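ABC transporter (Caldanaerobius, PDB 4G68) probably serves as the extracellular solute-binding protein of an ABC transporter, capturing xylan-derived sugars for uptake by a thermophilic bacterium. Local coordinates at residues V408-F412 / A413-T417; D244-A248 / G249-S253; P418-Y421 / S422-M425. All coordinates share one frame; numbering follows the deposited sequence.

Contact 1 (V408-F412 / A413-T417); sequences VAQLF and AKQIT
Q410 O, in the last turn of helix 398-412, accepts two good hydrogen bonds from the chain that leaves the helix: Q415 N at 2.9 Å, lying nearly in line with the carbonyl bond, and I416 N at 3.2 Å, which approaches from above the carbonyl plane. The bond from Q415 N, together with that from K414 N to L411 O (3.2 Å), closes a Schellman motif in which K414 has positive phi (62°) and turns the backbone out of the helix; I416 N is an additional donor to the same Q410 oxygen. A413 N is held more loosely, by weak bonds to A409 O and Q410 O.

The reversal carries I416 back against the helix. Its CG2 sits 3.4 Å from L411 N and also meets L411 CD2 and Q410 CB, so that this methyl touches both residues. The I416 CG1 branch lies anti to the backbone N (chi1 -163°), while CG2 is the branch that faces the helix. Beyond the turn, T417 takes the N-cap position of helix 418-429, its OG1 bonded to E420 N. F412 packs on L242 and V246 of helix 233-248. The L411 and I416 side chains run at a slant to each other, with CD2 and CG2 3.7 Å apart.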
loop_
_atom_site.group_PDB
_atom_site.type_symbol
_atom_site.label_atom_id
_atom_site.label_comp_id
_atom_site.label_asym_id
_atom_site.label_seq_id
_atom_site.Cartn_x
_atom_site.Cartn_y
_atom_site.Cartn_z
ATOM N N VAL C 408 -13.940 1.236 10.435
ATOM C CA VAL C 408 -13.051 2.397 10.521
ATOM C C VAL C 408 -13.820 3.524 9.849
ATOM O O VAL C 408 -13.761 4.662 10.322
ATOM C CB VAL C 408 -11.622 2.176 9.928
ATOM C CG1 VAL C 408 -10.892 3.521 9.729
ATOM C CG2 VAL C 408 -10.781 1.292 10.846
ATOM N N ALA C 409 -14.513 3.233 8.740
ATOM C CA ALA C 409 -15.224 4.314 8.036
ATOM C C ALA C 409 -16.204 5.005 9.016
ATOM O O ALA C 409 -16.157 6.206 9.182
ATOM C CB ALA C 409 -15.924 3.812 6.780
ATOM N N GLN C 410 -16.960 4.207 9.770
ATOM C CA GLN C 410 -17.892 4.725 10.796
ATOM C C GLN C 410 -17.251 5.526 11.965
ATOM O O GLN C 410 -17.911 6.416 12.553
ATOM C CB GLN C 410 -18.677 3.548 11.341
ATOM C CG GLN C 410 -19.711 3.071 10.358
ATOM C CD GLN C 410 -19.935 1.582 10.410
ATOM O OE1 GLN C 410 -20.156 0.969 11.485
ATOM N NE2 GLN C 410 -19.876 0.981 9.242
ATOM N N LEU C 411 -15.989 5.229 12.279
ATOM C CA LEU C 411 -15.178 6.100 13.140
ATOM C C LEU C 411 -14.957 7.492 12.538
ATOM O O LEU C 411 -15.176 8.515 13.221
ATOM C CB LEU C 411 -13.808 5.476 13.478
ATOM C CG LEU C 411 -13.747 4.303 14.460
ATOM C CD1 LEU C 411 -12.320 3.736 14.501
ATOM C CD2 LEU C 411 -14.210 4.713 15.862
ATOM N N PHE C 412 -14.491 7.544 11.284
ATOM C CA PHE C 412 -14.308 8.843 10.592
ATOM C C PHE C 412 -15.626 9.650 10.541
ATOM O O PHE C 412 -15.617 10.913 10.500
ATOM C CB PHE C 412 -13.811 8.634 9.177
ATOM C CG PHE C 412 -12.311 8.414 9.065
ATOM C CD1 PHE C 412 -11.762 7.087 8.958
ATOM C CD2 PHE C 412 -11.432 9.496 9.092
ATOM C CE1 PHE C 412 -10.390 6.892 8.824
ATOM C CE2 PHE C 412 -10.061 9.309 8.951
ATOM C CZ PHE C 412 -9.528 7.999 8.839
ATOM N N ALA C 413 -16.737 8.913 10.512
ATOM C CA ALA C 413 -18.070 9.485 10.211
ATOM C C ALA C 413 -18.738 9.885 11.488
ATOM O O ALA C 413 -19.835 10.435 11.468
ATOM C CB ALA C 413 -18.955 8.478 9.491
ATOM N N LYS C 414 -18.078 9.593 12.604
ATOM C CA LYS C 414 -18.603 9.926 13.936
ATOM C C LYS C 414 -19.937 9.199 14.202
ATOM O O LYS C 414 -20.782 9.712 14.955
ATOM C CB LYS C 414 -18.772 11.451 14.077
ATOM C CG LYS C 414 -17.489 12.266 13.945
ATOM C CD LYS C 414 -16.565 12.053 15.138
ATOM C CE LYS C 414 -17.034 12.910 16.303
ATOM N NZ LYS C 414 -16.203 12.719 17.517
ATOM N N GLN C 415 -20.101 8.014 13.579
ATOM C CA GLN C 415 -21.300 7.158 13.740
ATOM C C GLN C 415 -21.096 5.981 14.709
ATOM O O GLN C 415 -22.066 5.381 15.190
ATOM C CB GLN C 415 -21.797 6.630 12.401
ATOM C CG GLN C 415 -22.299 7.704 11.459
ATOM C CD GLN C 415 -22.544 7.174 10.065
ATOM O OE1 GLN C 415 -22.956 6.016 9.901
ATOM N NE2 GLN C 415 -22.315 8.031 9.057
ATOM N N ILE C 416 -19.840 5.639 14.981
ATOM C CA ILE C 416 -19.542 4.726 16.048
ATOM C C ILE C 416 -18.610 5.406 17.058
ATOM O O ILE C 416 -17.856 6.312 16.694
ATOM C CB ILE C 416 -18.957 3.401 15.455
ATOM C CG1 ILE C 416 -19.007 2.269 16.482
ATOM C CG2 ILE C 416 -17.574 3.592 14.823
ATOM C CD1 ILE C 416 -19.089 0.905 15.844
ATOM N N THR C 417 -18.728 5.021 18.329
ATOM C CA THR C 417 -17.735 5.343 19.370
ATOM C C THR C 417 -16.536 4.383 19.290
ATOM O O THR C 417 -16.675 3.271 18.748
ATOM C CB THR C 417 -18.373 5.224 20.778
ATOM O OG1 THR C 417 -18.816 3.874 20.997
ATOM C CG2 THR C 417 -19.605 6.181 20.910
#

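Contact 2 (D244-A248 / G249-S253); sequences DMVNA and GAFDS
M245 reaches F251 through a chain that is extended at chi2 (178°) and then bends at chi3 (50°), swinging CE to 3.7 Å from F251 CZ. On the other side of the contact, F251 has CG anti to its own carbonyl carbon (chi1 -44°), which turns the ring back toward the helix. V246 CG2 stands at the edge of this ring, near its plane, 4.1 Å from F251 CE2, and the two side chains run at about a right angle. The methyl of M245 approaches obliquely, while A250 CB sits over the centre of one ring face. The F251 ring also stacks with F255 farther along the loop.

The backbone beneath these side chains forms a Schellman motif that ends helix 233-248. G249, with positive phi, is the first residue to leave helical geometry. The closing bond is from A250 N to M245 O, 2.9 Å long and nearly straight, the donor lying almost in line with the carbonyl. G249 N makes a 2.8 Å but more bent bond to V246 O, entering from above the carbonyl plane, and a weak one to M245 O.

V246 O has a further partner in a water, which donates to it at 2.8 Å and accepts from F251 N, tying the loop back to the last helical turn where the backbone no longer makes a direct bond between these two residues. M245 CB and A250 CB also pack together, while A248 and A250 lean on I182 of helix 175-187, and A250 shares backbone hydrogen bonds with F193.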
loop_
_atom_site.group_PDB
_atom_site.type_symbol
_atom_site.label_atom_id
_atom_site.label_comp_id
_atom_site.label_asym_id
_atom_site.label_seq_id
_atom_site.Cartn_x
_atom_site.Cartn_y
_atom_site.Cartn_z
ATOM N N ASP C 244 -10.027 12.224 17.224
ATOM C CA ASP C 244 -9.262 13.431 17.563
ATOM C C ASP C 244 -8.789 14.225 16.330
ATOM O O ASP C 244 -8.925 15.472 16.254
ATOM C CB ASP C 244 -8.074 13.024 18.433
ATOM C CG ASP C 244 -8.521 12.578 19.825
ATOM O OD1 ASP C 244 -9.738 12.671 20.073
ATOM O OD2 ASP C 244 -7.673 12.168 20.651
ATOM N N MET C 245 -8.265 13.517 15.332
ATOM C CA MET C 245 -7.893 14.189 14.082
ATOM C C MET C 245 -9.140 14.684 13.365
ATOM O O MET C 245 -9.133 15.759 12.776
ATOM C CB MET C 245 -7.109 13.233 13.154
ATOM C CG MET C 245 -5.810 12.674 13.747
ATOM S SD MET C 245 -4.990 11.510 12.622
ATOM C CE MET C 245 -4.989 12.497 11.076
ATOM N N VAL C 246 -10.211 13.889 13.383
ATOM C CA VAL C 246 -11.478 14.319 12.739
ATOM C C VAL C 246 -11.978 15.627 13.381
ATOM O O VAL C 246 -12.143 16.667 12.682
ATOM C CB VAL C 246 -12.598 13.223 12.760
ATOM C CG1 VAL C 246 -13.869 13.751 12.132
ATOM C CG2 VAL C 246 -12.176 11.956 11.997
ATOM N N ASN C 247 -12.153 15.571 14.707
ATOM C CA ASN C 247 -12.589 16.663 15.529
ATOM C C ASN C 247 -11.685 17.901 15.537
ATOM O O ASN C 247 -12.193 19.007 15.731
ATOM C CB ASN C 247 -12.780 16.204 16.978
ATOM C CG ASN C 247 -13.810 15.106 17.116
ATOM O OD1 ASN C 247 -14.733 14.998 16.316
ATOM N ND2 ASN C 247 -13.634 14.266 18.127
ATOM N N ALA C 248 -10.367 17.696 15.376
ATOM C CA ALA C 248 -9.386 18.780 15.211
ATOM C C ALA C 248 -9.541 19.425 13.867
ATOM O O ALA C 248 -9.042 20.513 13.693
ATOM C CB ALA C 248 -7.983 18.263 15.352
ATOM N N GLY C 249 -10.216 18.733 12.935
ATOM C CA GLY C 249 -10.535 19.253 11.589
ATOM C C GLY C 249 -9.382 18.971 10.622
ATOM O O GLY C 249 -9.064 19.796 9.753
ATOM N N ALA C 250 -8.741 17.813 10.795
ATOM C CA ALA C 250 -7.766 17.338 9.800
ATOM C C ALA C 250 -8.291 17.253 8.349
ATOM O O ALA C 250 -7.518 17.429 7.419
ATOM C CB ALA C 250 -7.177 16.013 10.233
ATOM N N PHE C 251 -9.592 16.999 8.144
ATOM C CA PHE C 251 -10.098 16.644 6.800
ATOM C C PHE C 251 -11.096 17.641 6.245
ATOM O O PHE C 251 -11.892 18.200 6.996
ATOM C CB PHE C 251 -10.627 15.179 6.753
ATOM C CG PHE C 251 -9.691 14.185 7.470
ATOM C CD1 PHE C 251 -8.451 13.798 6.889
ATOM C CD2 PHE C 251 -10.023 13.665 8.753
ATOM C CE1 PHE C 251 -7.580 12.959 7.586
ATOM C CE2 PHE C 251 -9.159 12.820 9.426
ATOM C CZ PHE C 251 -7.947 12.459 8.861
ATOM N N ASP C 252 -11.073 17.860 4.941
ATOM C CA ASP C 252 -12.092 18.672 4.282
ATOM C C ASP C 252 -13.485 18.091 4.567
ATOM O O ASP C 252 -13.632 16.886 4.743
ATOM C CB ASP C 252 -11.878 18.706 2.782
ATOM C CG ASP C 252 -10.824 19.731 2.348
ATOM O OD1 ASP C 252 -10.778 20.884 2.870
ATOM O OD2 ASP C 252 -10.037 19.377 1.438
ATOM N N SER C 253 -14.501 18.941 4.605
ATOM C CA SER C 253 -15.887 18.498 4.851
ATOM C C SER C 253 -16.332 17.225 4.038
ATOM O O SER C 253 -16.833 16.251 4.607
ATOM C CB SER C 253 -16.861 19.687 4.653
ATOM O OG SER C 253 -16.434 20.857 5.379
HETATM O O HOH W 1 -11.656 16.496 9.970
#

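Contact 3 (P418-Y421 / S422-M425); sequences PEEY and SKQM
One face of the Y421 ring is covered by M425 CG, which lies 3.4 Å above the ring plane and off centre toward the rim, nearest to CZ. This is a CH-pi contact, with CG 3.8 Å from the centroid of the Y421 ring. M425 SD follows at 4.8 Å from the same centroid in an oblique Met-aromatic approach, nearest the hydroxyl end, with Y421 OH at 3.8 Å from M425 SD and CZ and CE1 slightly farther. With its CG anti to the backbone N (chi1 167°) and beside the carbonyl carbon, Y421 runs its ring along the helix toward M425 of the next turn, and M425, bent at both chi2 and chi3, folds back over it. The same ring meets that of Y207 of helix 201-215 and packs on H404 and L411 of helix 398-412.

The second pair of flat groups, the E420 carboxylate and the Q424 amide, have planes 48° apart. Q424 NE2 donates to E420 OE1 over 3.0 Å, with an N-H...O angle of 164°; OE1 uses its anti lone pair, turned away from OE2, and lies close to the plane of the amide.

Both pairings join residues four apart, the i to i+4 spacing of an alpha helix, and both lie in the opening turns of helix 418-429. The backbone repeats the same step: S422 N to P418 O, K423 N to E419 O, Q424 N to E420 O and M425 N to Y421 O. S422 OG hydrogen-bonds T236 OG1 of helix 233-248, where P418 and E419 also pack, while K423 CG rests on E419 O at 3.3 Å.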
loop_
_atom_site.group_PDB
_atom_site.type_symbol
_atom_site.label_atom_id
_atom_site.label_comp_id
_atom_site.label_asym_id
_atom_site.label_seq_id
_atom_site.Cartn_x
_atom_site.Cartn_y
_atom_site.Cartn_z
ATOM N N PRO C 418 -15.359 4.784 19.853
ATOM C CA PRO C 418 -14.191 3.866 19.976
ATOM C C PRO C 418 -14.494 2.559 20.698
ATOM O O PRO C 418 -13.995 1.517 20.307
ATOM C CB PRO C 418 -13.218 4.671 20.828
ATOM C CG PRO C 418 -13.522 6.095 20.496
ATOM C CD PRO C 418 -15.016 6.154 20.300
ATOM N N GLU C 419 -15.241 2.630 21.796
ATOM C CA GLU C 419 -15.596 1.453 22.584
ATOM C C GLU C 419 -16.516 0.525 21.787
ATOM O O GLU C 419 -16.297 -0.675 21.746
ATOM C CB GLU C 419 -16.214 1.878 23.911
ATOM C CG GLU C 419 -15.209 2.484 24.911
ATOM C CD GLU C 419 -14.879 3.977 24.692
ATOM O OE1 GLU C 419 -15.654 4.706 24.014
ATOM O OE2 GLU C 419 -13.821 4.418 25.241
ATOM N N GLU C 420 -17.506 1.086 21.098
ATOM C CA GLU C 420 -18.359 0.291 20.217
ATOM C C GLU C 420 -17.575 -0.214 19.036
ATOM O O GLU C 420 -17.830 -1.321 18.541
ATOM C CB GLU C 420 -19.597 1.064 19.760
ATOM C CG GLU C 420 -20.788 0.863 20.696
ATOM C CD GLU C 420 -21.173 -0.611 20.791
ATOM O OE1 GLU C 420 -21.339 -1.263 19.724
ATOM O OE2 GLU C 420 -21.297 -1.138 21.927
ATOM N N TYR C 421 -16.605 0.587 18.600
ATOM C CA TYR C 421 -15.741 0.168 17.525
ATOM C C TYR C 421 -15.045 -1.126 17.867
ATOM O O TYR C 421 -15.101 -2.037 17.099
ATOM C CB TYR C 421 -14.698 1.220 17.207
ATOM C CG TYR C 421 -13.623 0.674 16.313
ATOM C CD1 TYR C 421 -13.853 0.481 14.953
ATOM C CD2 TYR C 421 -12.376 0.324 16.841
ATOM C CE1 TYR C 421 -12.864 -0.027 14.125
ATOM C CE2 TYR C 421 -11.383 -0.186 16.018
ATOM C CZ TYR C 421 -11.643 -0.362 14.677
ATOM O OH TYR C 421 -10.650 -0.883 13.913
ATOM N N SER C 422 -14.392 -1.172 19.033
ATOM C CA SER C 422 -13.554 -2.286 19.416
ATOM C C SER C 422 -14.382 -3.521 19.731
ATOM O O SER C 422 -13.944 -4.624 19.401
ATOM C CB SER C 422 -12.630 -1.940 20.577
ATOM O OG SER C 422 -11.761 -0.868 20.249
ATOM N N LYS C 423 -15.560 -3.316 20.351
ATOM C CA LYS C 423 -16.548 -4.386 20.630
ATOM C C LYS C 423 -17.007 -5.085 19.363
ATOM O O LYS C 423 -17.028 -6.327 19.310
ATOM C CB LYS C 423 -17.790 -3.829 21.337
ATOM C CG LYS C 423 -17.598 -3.488 22.808
ATOM C CD LYS C 423 -17.999 -4.641 23.731
ATOM C CE LYS C 423 -18.320 -4.127 25.124
ATOM N NZ LYS C 423 -17.087 -3.947 25.938
ATOM N N GLN C 424 -17.392 -4.278 18.368
ATOM C CA GLN C 424 -17.839 -4.762 17.082
ATOM C C GLN C 424 -16.715 -5.393 16.239
ATOM O O GLN C 424 -16.994 -6.252 15.404
ATOM C CB GLN C 424 -18.573 -3.674 16.306
ATOM C CG GLN C 424 -19.927 -3.322 16.908
ATOM C CD GLN C 424 -20.715 -2.331 16.085
ATOM O OE1 GLN C 424 -20.855 -2.481 14.865
ATOM N NE2 GLN C 424 -21.253 -1.323 16.745
ATOM N N MET C 425 -15.461 -4.983 16.447
ATOM C CA MET C 425 -14.327 -5.591 15.693
ATOM C C MET C 425 -14.168 -7.019 16.191
ATOM O O MET C 425 -14.088 -7.967 15.394
ATOM C CB MET C 425 -13.024 -4.789 15.840
ATOM C CG MET C 425 -12.899 -3.581 14.906
ATOM S SD MET C 425 -12.617 -4.006 13.166
ATOM C CE MET C 425 -11.016 -4.764 13.414
#

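Along the chain the order is contact 2, contact 1, contact 3. Contact 2 ends helix 233-248; contact 1 ends helix 398-412, and contact 3 occupies the first turns of helix 418-429, which follows after the 413-417 loop. Contacts 1 and 2 have centres about 12 Å apart and touch through the F412 and F251 rings and K414 near N247. Contacts 1 and 3, with centres about 10 Å apart, meet where L411 and V408 lie against Y421. Contacts 2 and 3, with centres about 20 Å apart and nearest atoms about 8 Å, do not touch. The two C-terminal helices thus pack beside helix 233-248 at the periphery of the chain, the contact centres 22 to 25 Å from its centre.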